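Local coordinates for Asp/Glu-specific dipeptidyl-peptidase (Flavobacterium psychrophilum, PDB 5JXF), which cleaves dipeptides from the N-terminus of oligopeptides as a serine peptidase, with strict specificity for aspartate or glutamate at the P1 position, at residues A[423-428]-A[509-514]; A[107-112]-A[451-456]; A[296-301]-A[353-358]. All blocks are in the same frame, centred on the assembly; numbering follows the deposited sequence.

How the contacts relate
Along the chain, the first half of contact 2 comes first, both halves of contact 3 follow, and then the segments of contacts 1 and 2 alternate. Contacts 1 and 3 lie in the long run of helices between strands 279-284 and 586-591, the helical part of the S46 fold, with centres about 40 Å apart. Contact 2 joins these helices to helix 100-109, which carries the probable charge-relay residue H101. Contacts 1 and 2 have centres about 19 Å apart and touch, F511 packing on F455 and Q451. Contact 3 lies on the other side of the chain's centre from contact 2, about 38 Å away between centres.

Contact 1. Residues A[423-428]-A[509-514]; sequences YKLYQL and ANFKAL
L425 places its CG opposite its carbonyl carbon (chi1 -69°), while F511 swings its ring anti to the backbone N (chi1 179°), and these settings bring the two side chains past each other in opposite directions. The fork of L425 then divides its work. Branch CD2 goes to the aromatic side, where it lies 4.1 Å from CE1 of F511 and meets the ring obliquely. Branch CD1, the extended one, goes to the aliphatic side, where it lies 4.3 Å from CD2 of L514. L514 contributes its own extended branch, since CD2 continues away from CA, so this second touch is methyl against methyl. F511 starts off on a course that does not aim at helix 417-435, and it is the far part of its ring that comes close.

The contact belongs to the all-helical part of the S46 peptidase fold. It sets one turn of helix 417-435 against the short helix 508-514, the segments 423-428 and 509-514 being 81 residues apart at their nearest ends. The backbones stay well apart, with CA of L425 10.7 Å from CA of L514, so side-chain ends alone span the interval. No hydrogen bond crosses it; all three touching residues are buried and the cohesion is apolar.

Other helices complete the surroundings. L447 of helix 437-450 and L505 of the loop before helix 508-514 each touch both L425 and F511. I526 of helix 519-528 touches both leucines, and Y532 of helix 530-545 packs on L425.

Contact 2. Residues A[107-112]-A[451-456]; sequences IQNHSS and QADFFK
N109 and K456 meet where the catalytic and helical parts of the S46 peptidase come together: N109 ends helix 100-109, whose start carries the probable charge-relay histidine H101, and K456 ends the short helix 452-456.

The polar bridge is slight. NZ of K456 gives a weak hydrogen bond of 3.5 Å to OD1 of N109, the two side chains crossing at about a right angle. The lysine leaves its helix extended and then bends at its last two torsions (chi3 67°, chi4 much the same), which turns the ammonium group back to the amide. NZ also lies 4.0 Å from the backbone O of N109, so the positive charge probably suits the C-terminal end of helix 100-109.

Close polar atoms without a bond form a second group. OD2 of D453 stands 3.5 Å from OD1 of N109, two acceptors on side chains that cross at about a right angle, with amide and carboxylate planes 33° apart; the nearby ammonium charge may ease this approach. NE2 of Q108 is 4.5 Å from NZ of K456, but this amide is held elsewhere, by the backbone O of I332 and weakly by D457.

S111 secures the turn after the helix. Its OG receives a bond from the backbone N of L118 in helix 117-120, and locally donates one of 2.7 Å to the O of I107, reaching it from 47° above the carbonyl plane.

Contact 3. Residues A[296-301]-A[353-358]; sequences FAVAQI and QGLKKS
No ring, amide or carboxylate takes part where L355 meets V298 and I301, so there is no face or edge to cover, and the contact is made by branched aliphatic side chains. Both methyls of L355, CD1 and CD2, flank CG1 of V298 at 4.3 Å. CD1 also reaches CG2 of I301 at 4.4 Å. L355 is stretched out, with CD1 continuing away from CA (chi2 170°), which lets this methyl bridge V298 and I301 while CD2 lies alongside V298 alone. V298 presents the branch that stands anti to its backbone N (chi1 -172°). V298 and L355 start toward each other's segments; their CA atoms, 8.1 Å apart, are the nearest CA pair.

The two helices follow each other in the chain and run in roughly opposite directions, so the first turns of helix 295-325 pair with the last turns of helix 328-357 in a long helical hairpin. I361 of helix 360-375 covers V298, and A360 touches L355. L355 also meets M686 and I689, in a loop between strands 673-680 and 698-702; the first of these strands ends at R680, the probable P1-specificity residue, whose side chain is about 10 Å from that of L355.

Contact 1. Residues A[423-428]-A[509-514]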
loop_
_atom_site.group_PDB
_atom_site.type_symbol
_atom_site.label_atom_id
_atom_site.label_comp_id
_atom_site.label_asym_id
_atom_site.label_seq_id
_atom_site.Cartn_x
_atom_site.Cartn_y
_atom_site.Cartn_z
ATOM N N TYR A 423 -32.611 25.096 1.854
ATOM C CA TYR A 423 -32.509 25.268 3.299
ATOM C C TYR A 423 -32.084 26.685 3.711
ATOM O O TYR A 423 -32.341 27.110 4.843
ATOM C CB TYR A 423 -31.531 24.253 3.885
ATOM C CG TYR A 423 -31.394 24.352 5.387
ATOM C CD1 TYR A 423 -32.465 24.067 6.221
ATOM C CD2 TYR A 423 -30.203 24.755 5.970
ATOM C CE1 TYR A 423 -32.346 24.163 7.592
ATOM C CE2 TYR A 423 -30.075 24.851 7.335
ATOM C CZ TYR A 423 -31.150 24.551 8.142
ATOM O OH TYR A 423 -31.027 24.648 9.510
ATOM N N LYS A 424 -31.426 27.413 2.811
ATOM C CA LYS A 424 -31.080 28.802 3.111
ATOM C C LYS A 424 -32.312 29.692 2.993
ATOM O O LYS A 424 -32.438 30.676 3.715
ATOM C CB LYS A 424 -29.973 29.310 2.196
ATOM C CG LYS A 424 -28.624 28.664 2.444
ATOM C CD LYS A 424 -27.557 29.321 1.603
ATOM C CE LYS A 424 -26.257 28.539 1.633
ATOM N NZ LYS A 424 -25.242 29.286 0.851
ATOM N N LEU A 425 -33.214 29.344 2.080
ATOM C CA LEU A 425 -34.472 30.065 1.949
ATOM C C LEU A 425 -35.288 29.819 3.205
ATOM O O LEU A 425 -35.992 30.699 3.701
ATOM C CB LEU A 425 -35.236 29.616 0.707
ATOM C CG LEU A 425 -34.613 30.021 -0.630
ATOM C CD1 LEU A 425 -35.449 29.506 -1.789
ATOM C CD2 LEU A 425 -34.425 31.535 -0.719
ATOM N N TYR A 426 -35.163 28.609 3.726
ATOM C CA TYR A 426 -35.819 28.237 4.961
ATOM C C TYR A 426 -35.411 29.153 6.105
ATOM O O TYR A 426 -36.243 29.620 6.870
ATOM C CB TYR A 426 -35.479 26.802 5.305
ATOM C CG TYR A 426 -36.206 26.257 6.500
ATOM C CD1 TYR A 426 -37.514 25.789 6.390
ATOM C CD2 TYR A 426 -35.577 26.180 7.738
ATOM C CE1 TYR A 426 -38.181 25.270 7.490
ATOM C CE2 TYR A 426 -36.232 25.663 8.840
ATOM C CZ TYR A 426 -37.531 25.211 8.711
ATOM O OH TYR A 426 -38.175 24.692 9.806
ATOM N N GLN A 427 -34.118 29.408 6.221
ATOM C CA GLN A 427 -33.616 30.232 7.309
ATOM C C GLN A 427 -34.031 31.689 7.100
ATOM O O GLN A 427 -34.605 32.311 7.995
ATOM C CB GLN A 427 -32.096 30.068 7.425
ATOM C CG GLN A 427 -31.721 28.618 7.691
ATOM C CD GLN A 427 -30.247 28.389 7.942
ATOM O OE1 GLN A 427 -29.400 28.711 7.111
ATOM N NE2 GLN A 427 -29.935 27.820 9.096
ATOM N N LEU A 428 -33.768 32.200 5.900
ATOM C CA LEU A 428 -34.204 33.531 5.483
ATOM C C LEU A 428 -35.703 33.761 5.757
ATOM O O LEU A 428 -36.106 34.884 6.076
ATOM C CB LEU A 428 -33.899 33.739 3.998
ATOM C CG LEU A 428 -34.105 35.109 3.343
ATOM C CD1 LEU A 428 -33.126 36.122 3.919
ATOM C CD2 LEU A 428 -33.952 35.013 1.827
ATOM N N ALA A 509 -31.016 32.622 -13.068
ATOM C CA ALA A 509 -32.028 33.500 -13.633
ATOM C C ALA A 509 -33.377 33.130 -13.039
ATOM O O ALA A 509 -34.172 33.993 -12.660
ATOM C CB ALA A 509 -32.054 33.385 -15.138
ATOM N N ASN A 510 -33.620 31.826 -12.967
ATOM C CA ASN A 510 -34.753 31.301 -12.232
ATOM C C ASN A 510 -34.746 31.833 -10.793
ATOM O O ASN A 510 -35.630 32.604 -10.422
ATOM C CB ASN A 510 -34.736 29.768 -12.266
ATOM C CG ASN A 510 -35.376 29.204 -13.528
ATOM O OD1 ASN A 510 -36.127 29.897 -14.217
ATOM N ND2 ASN A 510 -35.064 27.950 -13.845
ATOM N N PHE A 511 -33.743 31.443 -10.005
ATOM C CA PHE A 511 -33.648 31.815 -8.586
ATOM C C PHE A 511 -33.946 33.289 -8.283
ATOM O O PHE A 511 -34.594 33.587 -7.278
ATOM C CB PHE A 511 -32.261 31.462 -8.041
ATOM C CG PHE A 511 -32.058 31.831 -6.587
ATOM C CD1 PHE A 511 -32.622 31.075 -5.576
ATOM C CD2 PHE A 511 -31.291 32.936 -6.237
ATOM C CE1 PHE A 511 -32.424 31.419 -4.248
ATOM C CE2 PHE A 511 -31.092 33.279 -4.912
ATOM C CZ PHE A 511 -31.655 32.520 -3.922
ATOM N N LYS A 512 -33.477 34.203 -9.136
ATOM C CA LYS A 512 -33.750 35.635 -8.965
ATOM C C LYS A 512 -35.251 35.954 -9.096
ATOM O O LYS A 512 -35.787 36.809 -8.377
ATOM C CB LYS A 512 -32.962 36.465 -9.988
ATOM C CG LYS A 512 -31.459 36.592 -9.745
ATOM C CD LYS A 512 -30.824 37.374 -10.898
ATOM C CE LYS A 512 -29.329 37.573 -10.726
ATOM N NZ LYS A 512 -28.724 38.218 -11.932
ATOM N N ALA A 513 -35.918 35.268 -10.022
ATOM C CA ALA A 513 -37.331 35.507 -10.299
ATOM C C ALA A 513 -38.197 35.072 -9.123
ATOM O O ALA A 513 -39.213 35.702 -8.817
ATOM C CB ALA A 513 -37.756 34.778 -11.573
ATOM N N LEU A 514 -37.783 33.986 -8.474
ATOM C CA LEU A 514 -38.491 33.462 -7.316
ATOM C C LEU A 514 -38.464 34.465 -6.163
ATOM O O LEU A 514 -39.415 34.556 -5.390
ATOM C CB LEU A 514 -37.873 32.134 -6.879
ATOM C CG LEU A 514 -38.607 31.283 -5.840
ATOM C CD1 LEU A 514 -39.923 30.751 -6.399
ATOM C CD2 LEU A 514 -37.709 30.146 -5.381
#

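Contact 2. Residues A[107-112]-A[451-456]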
loop_
_atom_site.group_PDB
_atom_site.type_symbol
_atom_site.label_atom_id
_atom_site.label_comp_id
_atom_site.label_asym_id
_atom_site.label_seq_id
_atom_site.Cartn_x
_atom_site.Cartn_y
_atom_site.Cartn_z
ATOM N N ILE A 107 -7.699 29.847 -6.629
ATOM C CA ILE A 107 -7.291 29.411 -7.960
ATOM C C ILE A 107 -8.493 28.956 -8.801
ATOM O O ILE A 107 -8.636 29.370 -9.961
ATOM C CB ILE A 107 -6.251 28.279 -7.879
ATOM C CG1 ILE A 107 -4.963 28.811 -7.270
ATOM C CG2 ILE A 107 -5.965 27.723 -9.258
ATOM C CD1 ILE A 107 -4.204 27.793 -6.510
ATOM N N GLN A 108 -9.353 28.114 -8.216
ATOM C CA GLN A 108 -10.539 27.609 -8.920
ATOM C C GLN A 108 -11.419 28.765 -9.301
ATOM O O GLN A 108 -12.026 28.777 -10.371
ATOM C CB GLN A 108 -11.348 26.628 -8.057
ATOM C CG GLN A 108 -12.582 26.022 -8.761
ATOM C CD GLN A 108 -13.884 26.802 -8.525
ATOM O OE1 GLN A 108 -13.960 27.688 -7.663
ATOM N NE2 GLN A 108 -14.919 26.460 -9.290
ATOM N N ASN A 109 -11.492 29.741 -8.401
ATOM C CA ASN A 109 -12.319 30.902 -8.644
ATOM C C ASN A 109 -11.809 31.706 -9.848
ATOM O O ASN A 109 -12.643 32.239 -10.582
ATOM C CB ASN A 109 -12.418 31.796 -7.404
ATOM C CG ASN A 109 -13.444 32.908 -7.575
ATOM O OD1 ASN A 109 -14.565 32.676 -8.044
ATOM N ND2 ASN A 109 -13.067 34.123 -7.189
ATOM N N HIS A 110 -10.493 31.808 -10.110
ATOM C CA HIS A 110 -10.212 32.504 -11.370
ATOM C C HIS A 110 -9.888 31.527 -12.501
ATOM O O HIS A 110 -9.275 31.922 -13.489
ATOM C CB HIS A 110 -9.081 33.555 -11.331
ATOM C CG HIS A 110 -9.088 34.448 -10.123
ATOM N ND1 HIS A 110 -8.731 35.782 -10.208
ATOM C CD2 HIS A 110 -9.142 34.168 -8.816
ATOM C CE1 HIS A 110 -8.736 36.309 -8.997
ATOM N NE2 HIS A 110 -8.917 35.341 -8.121
ATOM N N SER A 111 -10.256 30.260 -12.377
ATOM C CA SER A 111 -10.007 29.358 -13.496
ATOM C C SER A 111 -11.242 29.262 -14.389
ATOM O O SER A 111 -12.365 29.527 -13.957
ATOM C CB SER A 111 -9.594 27.980 -12.987
ATOM O OG SER A 111 -8.355 28.072 -12.308
ATOM N N SER A 112 -11.009 28.906 -15.647
ATOM C CA SER A 112 -12.064 28.693 -16.631
ATOM C C SER A 112 -11.519 27.745 -17.701
ATOM O O SER A 112 -10.457 27.154 -17.518
ATOM C CB SER A 112 -12.524 30.014 -17.252
ATOM O OG SER A 112 -11.487 30.598 -18.015
ATOM N N GLN A 451 -25.257 34.025 -4.332
ATOM C CA GLN A 451 -25.532 32.801 -5.075
ATOM C C GLN A 451 -24.963 32.868 -6.486
ATOM O O GLN A 451 -25.173 31.962 -7.285
ATOM C CB GLN A 451 -27.028 32.518 -5.127
ATOM C CG GLN A 451 -27.586 32.034 -3.801
ATOM C CD GLN A 451 -26.681 31.024 -3.117
ATOM O OE1 GLN A 451 -26.644 29.856 -3.496
ATOM N NE2 GLN A 451 -25.947 31.471 -2.098
ATOM N N ALA A 452 -24.236 33.943 -6.773
ATOM C CA ALA A 452 -23.591 34.121 -8.066
ATOM C C ALA A 452 -22.648 32.956 -8.349
ATOM O O ALA A 452 -22.892 32.137 -9.236
ATOM C CB ALA A 452 -22.834 35.445 -8.110
ATOM N N ASP A 453 -21.575 32.876 -7.569
ATOM C CA ASP A 453 -20.591 31.815 -7.752
ATOM C C ASP A 453 -21.154 30.426 -7.415
ATOM O O ASP A 453 -20.589 29.413 -7.829
ATOM C CB ASP A 453 -19.322 32.116 -6.934
ATOM C CG ASP A 453 -18.745 33.501 -7.236
ATOM O OD1 ASP A 453 -19.402 34.287 -7.952
ATOM O OD2 ASP A 453 -17.618 33.798 -6.782
ATOM N N PHE A 454 -22.259 30.376 -6.671
ATOM C CA PHE A 454 -22.919 29.103 -6.404
ATOM C C PHE A 454 -23.367 28.457 -7.712
ATOM O O PHE A 454 -23.142 27.264 -7.937
ATOM C CB PHE A 454 -24.121 29.288 -5.469
ATOM C CG PHE A 454 -24.949 28.034 -5.275
ATOM C CD1 PHE A 454 -24.649 27.133 -4.265
ATOM C CD2 PHE A 454 -26.037 27.755 -6.105
ATOM C CE1 PHE A 454 -25.417 25.981 -4.085
ATOM C CE2 PHE A 454 -26.797 26.607 -5.927
ATOM C CZ PHE A 454 -26.486 25.723 -4.918
ATOM N N PHE A 455 -24.004 29.252 -8.567
ATOM C CA PHE A 455 -24.513 28.756 -9.840
ATOM C C PHE A 455 -23.435 28.644 -10.917
ATOM O O PHE A 455 -23.616 27.904 -11.884
ATOM C CB PHE A 455 -25.653 29.645 -10.342
ATOM C CG PHE A 455 -26.937 29.431 -9.611
ATOM C CD1 PHE A 455 -27.721 28.317 -9.876
ATOM C CD2 PHE A 455 -27.353 30.327 -8.640
ATOM C CE1 PHE A 455 -28.904 28.106 -9.195
ATOM C CE2 PHE A 455 -28.538 30.128 -7.950
ATOM C CZ PHE A 455 -29.316 29.012 -8.227
ATOM N N LYS A 456 -22.330 29.377 -10.757
ATOM C CA LYS A 456 -21.184 29.210 -11.648
ATOM C C LYS A 456 -20.627 27.795 -11.496
ATOM O O LYS A 456 -20.147 27.208 -12.456
ATOM C CB LYS A 456 -20.091 30.260 -11.367
ATOM C CG LYS A 456 -18.784 30.051 -12.167
ATOM C CD LYS A 456 -17.865 31.285 -12.167
ATOM C CE LYS A 456 -17.282 31.613 -10.788
ATOM N NZ LYS A 456 -16.286 30.625 -10.272
#

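Contact 3. Residues A[296-301]-A[353-358]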
loop_
_atom_site.group_PDB
_atom_site.type_symbol
_atom_site.label_atom_id
_atom_site.label_comp_id
_atom_site.label_asym_id
_atom_site.label_seq_id
_atom_site.Cartn_x
_atom_site.Cartn_y
_atom_site.Cartn_z
ATOM N N PHE A 296 -17.164 8.033 26.490
ATOM C CA PHE A 296 -18.437 7.901 25.806
ATOM C C PHE A 296 -18.497 8.771 24.557
ATOM O O PHE A 296 -19.264 8.494 23.629
ATOM C CB PHE A 296 -19.566 8.239 26.775
ATOM C CG PHE A 296 -19.368 7.649 28.146
ATOM C CD1 PHE A 296 -19.594 6.296 28.373
ATOM C CD2 PHE A 296 -18.942 8.442 29.205
ATOM C CE1 PHE A 296 -19.408 5.745 29.630
ATOM C CE2 PHE A 296 -18.752 7.898 30.462
ATOM C CZ PHE A 296 -18.986 6.543 30.675
ATOM N N ALA A 297 -17.659 9.804 24.528
ATOM C CA ALA A 297 -17.579 10.690 23.376
ATOM C C ALA A 297 -16.861 9.987 22.242
ATOM O O ALA A 297 -17.292 10.035 21.090
ATOM C CB ALA A 297 -16.864 11.988 23.741
ATOM N N VAL A 298 -15.753 9.340 22.579
ATOM C CA VAL A 298 -14.978 8.582 21.614
ATOM C C VAL A 298 -15.837 7.462 21.010
ATOM O O VAL A 298 -15.826 7.253 19.794
ATOM C CB VAL A 298 -13.702 7.999 22.267
ATOM C CG1 VAL A 298 -12.783 7.382 21.226
ATOM C CG2 VAL A 298 -12.965 9.089 23.036
ATOM N N ALA A 299 -16.602 6.769 21.852
ATOM C CA ALA A 299 -17.434 5.663 21.381
ATOM C C ALA A 299 -18.493 6.148 20.400
ATOM O O ALA A 299 -18.781 5.475 19.417
ATOM C CB ALA A 299 -18.086 4.930 22.555
ATOM N N GLN A 300 -19.056 7.326 20.649
ATOM C CA GLN A 300 -20.061 7.880 19.749
ATOM C C GLN A 300 -19.448 8.235 18.396
ATOM O O GLN A 300 -20.075 8.075 17.345
ATOM C CB GLN A 300 -20.718 9.117 20.366
ATOM C CG GLN A 300 -21.846 9.691 19.519
ATOM C CD GLN A 300 -22.325 11.046 20.012
ATOM O OE1 GLN A 300 -21.586 11.782 20.657
ATOM N NE2 GLN A 300 -23.582 11.368 19.728
ATOM N N ILE A 301 -18.222 8.736 18.430
ATOM C CA ILE A 301 -17.523 9.089 17.210
ATOM C C ILE A 301 -17.312 7.830 16.395
ATOM O O ILE A 301 -17.722 7.722 15.236
ATOM C CB ILE A 301 -16.155 9.751 17.497
ATOM C CG1 ILE A 301 -16.337 11.084 18.222
ATOM C CG2 ILE A 301 -15.362 9.911 16.208
ATOM C CD1 ILE A 301 -15.053 11.622 18.846
ATOM N N GLN A 353 -10.280 4.406 12.227
ATOM C CA GLN A 353 -9.314 3.307 12.138
ATOM C C GLN A 353 -8.298 3.357 13.280
ATOM O O GLN A 353 -8.119 2.371 13.993
ATOM C CB GLN A 353 -8.590 3.331 10.782
ATOM C CG GLN A 353 -7.712 2.109 10.513
ATOM C CD GLN A 353 -7.213 2.032 9.070
ATOM O OE1 GLN A 353 -7.935 2.372 8.129
ATOM N NE2 GLN A 353 -5.967 1.586 8.896
ATOM N N GLY A 354 -7.650 4.508 13.460
ATOM C CA GLY A 354 -6.643 4.676 14.499
ATOM C C GLY A 354 -7.167 4.618 15.926
ATOM O O GLY A 354 -6.460 4.178 16.832
ATOM N N LEU A 355 -8.392 5.094 16.145
ATOM C CA LEU A 355 -9.001 5.053 17.475
ATOM C C LEU A 355 -9.321 3.618 17.901
ATOM O O LEU A 355 -9.149 3.249 19.064
ATOM C CB LEU A 355 -10.280 5.903 17.513
ATOM C CG LEU A 355 -10.083 7.419 17.388
ATOM C CD1 LEU A 355 -11.406 8.126 17.184
ATOM C CD2 LEU A 355 -9.366 7.944 18.603
ATOM N N LYS A 356 -9.803 2.819 16.959
ATOM C CA LYS A 356 -10.071 1.416 17.238
ATOM C C LYS A 356 -8.760 0.688 17.472
ATOM O O LYS A 356 -8.541 0.116 18.534
ATOM C CB LYS A 356 -10.837 0.773 16.087
ATOM C CG LYS A 356 -12.286 1.209 15.966
ATOM C CD LYS A 356 -12.775 0.896 14.570
ATOM C CE LYS A 356 -14.255 1.146 14.407
ATOM N NZ LYS A 356 -14.726 0.711 13.060
ATOM N N LYS A 357 -7.884 0.749 16.474
ATOM C CA LYS A 357 -6.594 0.058 16.493
ATOM C C LYS A 357 -5.798 0.311 17.772
ATOM O O LYS A 357 -5.141 -0.592 18.289
ATOM C CB LYS A 357 -5.763 0.473 15.270
ATOM C CG LYS A 357 -4.380 -0.141 15.217
ATOM C CD LYS A 357 -3.679 0.152 13.897
ATOM C CE LYS A 357 -2.411 -0.684 13.756
ATOM N NZ LYS A 357 -1.521 -0.542 14.945
ATOM N N SER A 358 -5.878 1.536 18.288
ATOM C CA SER A 358 -5.104 1.933 19.462
ATOM C C SER A 358 -5.906 1.750 20.741
ATOM O O SER A 358 -5.387 1.961 21.840
ATOM C CB SER A 358 -4.653 3.393 19.342
ATOM O OG SER A 358 -5.772 4.254 19.226
#